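C381 turret protein (Sulfolobus turreted icosahedral virus, PDB 4IND) builds the turrets of an archaeal icosahedral virus, five copies of its triple jelly-roll chain assembling side by side into one turret. Local coordinates at the interface of chains A and B. Residues are numbered along the deposited sequence; one frame, centred on the assembly and turned at random. Chains: chain A/B, C381 turret protein.

Contact 1: the interface of chains A and B. Residues chain A 21, 23-24; chain B 13-15, 34.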
# COMPACT_ATOMS: atom_id res chain seq x y z
N LYS A 21 -19.29 1.94 27.09
CA LYS A 21 -18.92 1.52 28.43
C LYS A 21 -20.16 1.74 29.26
O LYS A 21 -20.59 2.87 29.45
CB LYS A 21 -17.76 2.36 28.99
CG LYS A 21 -17.26 1.76 30.31
CD LYS A 21 -15.94 2.34 30.76
CE LYS A 21 -15.42 1.61 32.01
NZ LYS A 21 -14.03 2.05 32.38
N SER A 23 -21.10 1.52 32.26
CA SER A 23 -21.05 2.24 33.53
C SER A 23 -21.08 3.75 33.34
O SER A 23 -21.07 4.51 34.32
CB SER A 23 -19.82 1.82 34.33
OG SER A 23 -18.67 1.90 33.52
N GLU A 24 -21.10 4.21 32.08
CA GLU A 24 -21.38 5.62 31.78
C GLU A 24 -22.86 5.76 31.44
O GLU A 24 -23.38 5.06 30.56
CB GLU A 24 -20.57 6.10 30.55
CG GLU A 24 -19.06 6.13 30.74
CD GLU A 24 -18.54 7.54 30.97
OE1 GLU A 24 -19.29 8.35 31.56
OE2 GLU A 24 -17.39 7.84 30.56
N ASN B 13 -15.77 3.62 36.49
CA ASN B 13 -16.93 3.77 35.62
C ASN B 13 -16.72 4.49 34.30
O ASN B 13 -17.50 4.27 33.36
CB ASN B 13 -18.03 4.46 36.39
CG ASN B 13 -18.40 3.70 37.63
OD1 ASN B 13 -19.05 2.64 37.55
ND2 ASN B 13 -17.95 4.20 38.78
N ALA B 14 -15.73 5.36 34.24
CA ALA B 14 -15.59 6.27 33.11
C ALA B 14 -14.88 5.61 31.94
O ALA B 14 -14.02 4.75 32.13
CB ALA B 14 -14.84 7.56 33.51
N LYS B 15 -15.23 6.05 30.73
CA LYS B 15 -14.62 5.57 29.50
C LYS B 15 -13.13 5.91 29.51
O LYS B 15 -12.72 6.98 30.00
CB LYS B 15 -15.32 6.23 28.30
CG LYS B 15 -14.93 5.72 26.92
CD LYS B 15 -15.89 6.25 25.82
CE LYS B 15 -17.36 5.85 26.09
NZ LYS B 15 -18.29 5.87 24.89
N SER B 34 -11.37 5.44 36.32
CA SER B 34 -11.22 4.46 35.25
C SER B 34 -9.99 3.57 35.40
O SER B 34 -10.08 2.33 35.42
CB SER B 34 -11.20 5.15 33.88
OG SER B 34 -10.15 6.09 33.77
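A:Lys21, A:Ser23 and A:Glu24 of one turret subunit close round the backbone of B:Asn13, B:Ala14 and B:Lys15 in the next, a subunit-to-subunit joint near the N-terminal end of the triple jelly-roll chain. Chain A supplies the end of strand 19-21 and the loop leading to helix 25-31; chain B supplies a loop read mainly through its peptide groups. The tight part is centred on B:Asn13 and B:Ala14. The hydroxyl OG of A:Ser23 donates to the carbonyl B:Asn13 O at 2.7 Å. The A:Ser23 CB packs 3.4 Å from the amide oxygen OD1 of B:Asn13. A:Lys21 runs out nearly straight from a CG anti to the backbone N (chi1 -172°), laying CD and CE alongside the same peptides. Its terminal amino group, NZ, donates to B:Ala14 O at 2.7 Å, arriving well above the carbonyl plane. On the opposite side of the loop A:Glu24, bent at chi2 (-103°), brings OE2 to the backbone N of B:Lys15 at 2.8 Å; the bond is nearly straight and reaches the anti side of the carboxylate. Looser contact follows at the margins. The B:Lys15 side chain crosses A:Glu24 at about a right angle and touches OE2 through CB, its NZ staying 6.1 Å from A:Glu24 OE2, where any attraction would be long-range.

Contact 2: the interface of chains A and B. Residues chain A 83, 146, 153; chain B 75-77, 124.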
# COMPACT_ATOMS: atom_id res chain seq x y z
N ARG A 83 -16.28 -7.50 21.07
CA ARG A 83 -15.88 -7.89 22.42
C ARG A 83 -16.94 -7.39 23.40
O ARG A 83 -17.29 -6.21 23.40
CB ARG A 83 -14.49 -7.34 22.75
CG ARG A 83 -13.34 -8.07 22.00
CD ARG A 83 -12.05 -7.30 22.11
NE ARG A 83 -12.14 -6.02 21.43
CZ ARG A 83 -11.36 -4.97 21.70
NH1 ARG A 83 -10.42 -5.06 22.63
NH2 ARG A 83 -11.53 -3.85 21.02
N GLU A 146 -15.36 -3.52 16.41
CA GLU A 146 -14.22 -2.96 15.67
C GLU A 146 -13.99 -3.78 14.41
O GLU A 146 -14.13 -5.00 14.43
CB GLU A 146 -12.94 -2.90 16.54
CG GLU A 146 -12.26 -4.25 16.74
CD GLU A 146 -10.74 -4.14 16.97
OE1 GLU A 146 -10.30 -3.43 17.91
OE2 GLU A 146 -9.98 -4.81 16.22
N ASN A 153 -4.65 -5.39 12.17
CA ASN A 153 -5.18 -6.27 13.21
C ASN A 153 -5.60 -7.63 12.66
O ASN A 153 -5.75 -7.81 11.46
CB ASN A 153 -6.32 -5.61 13.97
CG ASN A 153 -5.82 -4.57 14.95
OD1 ASN A 153 -4.66 -4.64 15.39
ND2 ASN A 153 -6.66 -3.60 15.28
N LEU B 75 -9.94 -1.43 24.74
CA LEU B 75 -9.25 -0.57 23.76
C LEU B 75 -9.27 -1.23 22.38
O LEU B 75 -9.41 -2.45 22.25
CB LEU B 75 -7.80 -0.36 24.17
CG LEU B 75 -7.54 0.17 25.56
CD1 LEU B 75 -6.06 0.45 25.73
CD2 LEU B 75 -8.35 1.42 25.77
N GLN B 76 -9.09 -0.42 21.33
CA GLN B 76 -8.95 -1.00 20.01
C GLN B 76 -7.78 -1.96 20.06
O GLN B 76 -6.77 -1.66 20.68
CB GLN B 76 -8.65 0.10 18.99
CG GLN B 76 -8.55 -0.39 17.56
CD GLN B 76 -8.44 0.76 16.59
OE1 GLN B 76 -7.35 1.30 16.36
NE2 GLN B 76 -9.57 1.16 16.02
N GLU B 77 -7.90 -3.12 19.42
CA GLU B 77 -6.81 -4.09 19.51
C GLU B 77 -5.59 -3.59 18.75
O GLU B 77 -5.72 -2.82 17.81
CB GLU B 77 -7.27 -5.46 18.98
CG GLU B 77 -8.27 -6.13 19.92
CD GLU B 77 -8.46 -7.62 19.63
OE1 GLU B 77 -8.40 -8.01 18.43
OE2 GLU B 77 -8.68 -8.39 20.60
N LYS B 124 -2.73 -5.09 23.11
CA LYS B 124 -4.16 -5.30 23.38
C LYS B 124 -4.68 -6.42 22.48
O LYS B 124 -5.07 -6.17 21.35
CB LYS B 124 -5.00 -4.01 23.17
CG LYS B 124 -6.46 -4.20 23.56
CD LYS B 124 -6.54 -4.52 25.06
CE LYS B 124 -7.90 -5.08 25.49
NZ LYS B 124 -7.87 -5.38 26.95
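Strands 78-88 and 138-147 of chain A, with the loop carrying A:Asn153, meet the loop B:Leu75 to B:Glu77 of the neighbouring turret subunit, and strand 114-124 of chain B touches the rim through B:Lys124. A:Arg83 grips the carbonyl oxygen of B:Leu75 end-on with two nitrogens, NH1 and NH2, each 2.8 Å from B:Leu75 O. The oxygen lies in the guanidinium plane; because both nitrogens share it, each bond is bent, with angles near 144° at hydrogen. NH1 comes nearly along the C=O axis and NH2 from above the carbonyl plane. A turn at chi3 (-66°) carries the guanidinium round to this grip. B:Glu77 lays its CG methylene over the rim of one guanidinium face, 3.7 Å from A:Arg83 CZ, while CE of B:Lys124 lies at the edge. The carboxylate of A:Glu146, a poorly ordered residue, takes the backbone N of B:Glu77 on the syn lone pair of OE1, in an almost straight bond. Within chain A, OE1 of A:Glu146 also pairs with A:Arg83 NH2 at 3.4 Å, a salt bridge that may steady both groups and partly offset the negative charge facing B:Glu77. The carboxylates of A:Glu146 and B:Glu77 stand nearly perpendicular, A:Glu146 OE2 4.2 Å from B:Glu77 OE1. Beyond them, the side-chain amide ND2 of A:Asn153 donates to B:Glu77 O at 2.8 Å, lying 54° out of the carbonyl plane.

Contact 3: the interface of chains A and B. Residues chain A 271, 301, 370, 372; chain B 331, 335-336, 341, 343.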
# COMPACT_ATOMS: atom_id res chain seq x y z
N PHE A 271 13.22 -30.55 -5.94
CA PHE A 271 13.57 -31.21 -7.17
C PHE A 271 13.07 -32.64 -6.99
O PHE A 271 13.47 -33.34 -6.05
CB PHE A 271 15.10 -31.21 -7.31
CG PHE A 271 15.61 -31.93 -8.52
CD1 PHE A 271 16.12 -31.20 -9.60
CD2 PHE A 271 15.64 -33.31 -8.58
CE1 PHE A 271 16.63 -31.85 -10.73
CE2 PHE A 271 16.15 -33.98 -9.71
CZ PHE A 271 16.65 -33.25 -10.78
N TYR A 301 10.67 -25.65 -13.60
CA TYR A 301 11.49 -26.36 -14.58
C TYR A 301 11.08 -27.82 -14.68
O TYR A 301 10.75 -28.45 -13.67
CB TYR A 301 12.95 -26.30 -14.16
CG TYR A 301 13.91 -27.06 -15.07
CD1 TYR A 301 14.33 -26.50 -16.27
CD2 TYR A 301 14.40 -28.31 -14.71
CE1 TYR A 301 15.22 -27.20 -17.12
CE2 TYR A 301 15.27 -29.01 -15.54
CZ TYR A 301 15.67 -28.45 -16.74
OH TYR A 301 16.55 -29.14 -17.56
N ILE A 370 11.87 -35.13 -14.45
CA ILE A 370 12.35 -34.37 -13.31
C ILE A 370 11.62 -33.04 -13.31
O ILE A 370 11.27 -32.50 -14.36
CB ILE A 370 13.87 -34.17 -13.30
CG1 ILE A 370 14.30 -33.22 -14.41
CG2 ILE A 370 14.61 -35.49 -13.44
CD1 ILE A 370 15.80 -33.21 -14.61
N VAL A 372 11.20 -29.25 -10.91
CA VAL A 372 11.48 -28.37 -9.79
C VAL A 372 10.23 -27.54 -9.58
O VAL A 372 9.73 -26.92 -10.52
CB VAL A 372 12.66 -27.44 -10.08
CG1 VAL A 372 12.82 -26.45 -8.94
CG2 VAL A 372 13.94 -28.26 -10.25
N TRP B 331 18.36 -29.57 -6.00
CA TRP B 331 18.94 -29.92 -7.30
C TRP B 331 19.72 -31.20 -7.21
O TRP B 331 20.46 -31.42 -6.25
CB TRP B 331 19.81 -28.80 -7.87
CG TRP B 331 20.18 -29.08 -9.32
CD1 TRP B 331 21.38 -29.54 -9.80
CD2 TRP B 331 19.32 -28.94 -10.45
NE1 TRP B 331 21.31 -29.69 -11.16
CE2 TRP B 331 20.05 -29.34 -11.59
CE3 TRP B 331 17.99 -28.53 -10.62
CZ2 TRP B 331 19.51 -29.33 -12.88
CZ3 TRP B 331 17.45 -28.52 -11.90
CH2 TRP B 331 18.21 -28.91 -13.01
N ALA B 335 20.95 -36.48 -11.84
CA ALA B 335 19.70 -36.62 -12.58
C ALA B 335 19.41 -35.41 -13.45
O ALA B 335 18.83 -35.55 -14.53
CB ALA B 335 18.55 -36.87 -11.62
N GLY B 336 19.80 -34.23 -12.98
CA GLY B 336 19.45 -32.99 -13.64
C GLY B 336 20.54 -32.34 -14.47
O GLY B 336 20.26 -31.48 -15.30
N PRO B 341 19.41 -24.61 -13.99
CA PRO B 341 18.82 -23.87 -15.10
C PRO B 341 18.48 -22.43 -14.73
O PRO B 341 18.45 -22.08 -13.56
CB PRO B 341 17.55 -24.67 -15.41
CG PRO B 341 17.19 -25.32 -14.13
CD PRO B 341 18.49 -25.61 -13.42
N SER B 343 15.83 -20.68 -14.54
CA SER B 343 14.67 -20.41 -13.68
C SER B 343 14.87 -20.89 -12.24
O SER B 343 14.01 -20.67 -11.37
CB SER B 343 13.42 -21.06 -14.25
OG SER B 343 13.56 -22.47 -14.29
O HOH W 1 17.51 -31.23 -16.56
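A:Phe271 meets B:Trp331 edge-to-face where the C-terminal jelly rolls of two turret subunits adjoin; this domain belongs to the nucleoplasmin-like/VP family. Chain A presents strands 266-278, 295-305 and 365-377, chain B the short strand 331-332, helix 333-336 and a following loop. Among the aromatic contacts, the A:Phe271 edge, CD1 and CE1, points onto one indole face, with CD1 3.4 Å from B:Trp331 CE3 and the planes 77° apart. Both side chains have CG anti to the backbone N (chi1 177° in A:Phe271), a torsion consistent with both rings reaching across the joint. A:Tyr301 comes to the rim of the indole instead, its CE2 3.9 Å from B:Trp331 CH2. The face of the A:Tyr301 ring makes a CH-pi contact: B:Pro341 sets CG over it, 3.9 Å from the ring centroid.

Aliphatic packing fills in around the rings. The A:Val372 methyl CG2 touches B:Trp331 CZ3, and the A:Ile370 methyl CD1 rests 3.8 Å from B:Gly336 CA, close to the carbonyl of B:Ala335 as well.

A water-mediated link runs through water 1, at the edge of the A:Tyr301 ring: its O is 2.5 Å from A:Tyr301 OH, the phenol hydroxyl. The same water 1 O lies 3.0 Å from the carbonyl B:Gly336 O.

The centres of the C-alpha atoms of contacts 1 and 2 are about 17 Å apart, whereas the C-alpha centre of contact 3 sits about 48 Å from that of contact 2 and 65 Å from that of contact 1. The contacts share no residues. Contacts 1 and 2 join the N-terminal parts of the two chains by polar groups reaching backbone atoms, and contact 3 joins the C-terminal domains mainly by apolar packing. Neighbours thus touch toward both ends of an elongated subunit, which may limit rocking of one chain against the next. The pairing is not an exact two-fold, and different surfaces of identical chains meet, as suits the five-copy assembly of a turret.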